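Local coordinates for protein ATP-dependent DNA ligase (Mycobacterium tuberculosis, PDB 6NHZ) that joins DNA ends using ATP and, as part of LigD, works with Ku to repair double-strand breaks by non-homologous end joining, at residues 194-199 against 211-216. The protein carries 1 engineered substitution. Numbering follows the deposited sequence.
Sequences VVIGGW and GSLLMG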
# COMPACT_ATOMS: atom_id res chain seq x y z
N VAL A 194 -9.03 11.65 6.38
CA VAL A 194 -10.16 12.12 7.18
C VAL A 194 -9.80 12.09 8.66
O VAL A 194 -8.87 11.40 9.08
CB VAL A 194 -11.42 11.26 6.94
CG1 VAL A 194 -11.93 11.42 5.52
CG2 VAL A 194 -11.12 9.80 7.26
N VAL A 195 -10.58 12.83 9.45
CA VAL A 195 -10.45 12.82 10.91
C VAL A 195 -11.65 12.06 11.48
O VAL A 195 -12.79 12.27 11.06
CB VAL A 195 -10.35 14.25 11.47
CG1 VAL A 195 -10.30 14.24 12.98
CG2 VAL A 195 -9.11 14.94 10.92
N ILE A 196 -11.38 11.14 12.40
CA ILE A 196 -12.44 10.34 13.01
C ILE A 196 -13.11 11.17 14.08
O ILE A 196 -12.44 11.76 14.94
CB ILE A 196 -11.88 9.03 13.58
CG1 ILE A 196 -11.13 8.28 12.50
CG2 ILE A 196 -13.02 8.17 14.13
CD1 ILE A 196 -12.00 7.94 11.32
N GLY A 197 -14.45 11.23 14.03
CA GLY A 197 -15.21 12.09 14.92
C GLY A 197 -16.14 11.33 15.84
O GLY A 197 -16.66 11.88 16.82
N GLY A 198 -16.37 10.06 15.54
CA GLY A 198 -17.19 9.20 16.37
C GLY A 198 -17.16 7.80 15.81
O GLY A 198 -16.61 7.54 14.74
N TRP A 199 -17.80 6.89 16.56
CA TRP A 199 -17.89 5.50 16.14
C TRP A 199 -19.18 4.87 16.65
O TRP A 199 -19.72 5.28 17.68
CB TRP A 199 -16.68 4.69 16.64
CG TRP A 199 -16.57 4.68 18.13
CD1 TRP A 199 -15.89 5.56 18.91
CD2 TRP A 199 -17.18 3.74 19.03
NE1 TRP A 199 -16.03 5.23 20.24
CE2 TRP A 199 -16.81 4.11 20.33
CE3 TRP A 199 -17.99 2.61 18.85
CZ2 TRP A 199 -17.24 3.40 21.45
CZ3 TRP A 199 -18.41 1.91 19.96
CH2 TRP A 199 -18.03 2.31 21.25
N GLY A 211 -18.71 -1.10 14.60
CA GLY A 211 -19.29 -1.40 13.32
C GLY A 211 -18.93 -0.43 12.25
O GLY A 211 -19.08 -0.78 11.08
N SER A 212 -18.44 0.76 12.61
CA SER A 212 -18.18 1.82 11.64
C SER A 212 -17.63 3.05 12.36
O SER A 212 -17.66 3.15 13.59
CB SER A 212 -19.46 2.17 10.89
OG SER A 212 -20.56 2.25 11.78
N LEU A 213 -17.12 3.98 11.56
CA LEU A 213 -16.59 5.24 12.05
C LEU A 213 -17.26 6.40 11.32
O LEU A 213 -17.74 6.26 10.19
CB LEU A 213 -15.08 5.32 11.85
CG LEU A 213 -14.31 4.17 12.50
CD1 LEU A 213 -12.88 4.14 11.99
CD2 LEU A 213 -14.33 4.30 14.00
N LEU A 214 -17.28 7.55 11.97
CA LEU A 214 -17.85 8.76 11.39
C LEU A 214 -16.70 9.67 11.01
O LEU A 214 -15.90 10.06 11.87
CB LEU A 214 -18.81 9.44 12.36
CG LEU A 214 -20.15 8.75 12.64
CD1 LEU A 214 -20.87 8.40 11.36
CD2 LEU A 214 -20.00 7.49 13.51
N MET A 215 -16.61 10.01 9.72
CA MET A 215 -15.47 10.74 9.16
C MET A 215 -15.77 12.23 9.01
O MET A 215 -16.92 12.62 8.77
CB MET A 215 -15.12 10.18 7.78
CG MET A 215 -14.96 8.67 7.72
SD MET A 215 -14.59 8.19 6.02
CE MET A 215 -16.17 8.39 5.21
N GLY A 216 -14.73 13.05 9.08
CA GLY A 216 -14.90 14.49 8.89
C GLY A 216 -13.66 15.16 8.33
O GLY A 216 -12.54 14.66 8.47
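Val195 and Gly216 grip each other through both backbone groups: Val195 N donates to Gly216 O at 2.9 Å, nearly straight at 172°, while the return bond from Gly216 N to Val195 O is bent to 132°. Beside this antiparallel hydrogen-bonded pair, Val194 lies obliquely across Met215, its CG2 reaching Met215 SD at 4.0 Å. Ile196, paired with Met215, reaches diagonally to Leu213, with 4.0 Å between Ile196 CD1 and Leu213 CD1; Ile196 and Met215, on one face, also touch Ala276 and Val278 of strand 275-280, respectively. The two segments belong to the hairpin of strands 190-200 and 212-219, in the C-terminal OB-fold domain of the ligase. The hairpin's regular pairing is broken by a beta bulge, in which Gly197 and Gly198 together face Leu214. Gly197 N binds Leu214 O at 2.9 Å, and Leu214 N returns to Gly198 O at 2.8 Å, approaching from above the carbonyl plane; Gly198 N does not reach Leu214 O and is buried without a partner. Leu214 CD2 closes over the bulge, 3.6 Å from Gly198 O. The strands stay close at Trp199 and Leu213, where Trp199 CB touches Leu213 CD2 at 3.6 Å, but with CG between the backbone N and carbonyl carbon (chi1 60°) the partly exposed indole turns away to the more open side, toward Val210 and Leu245.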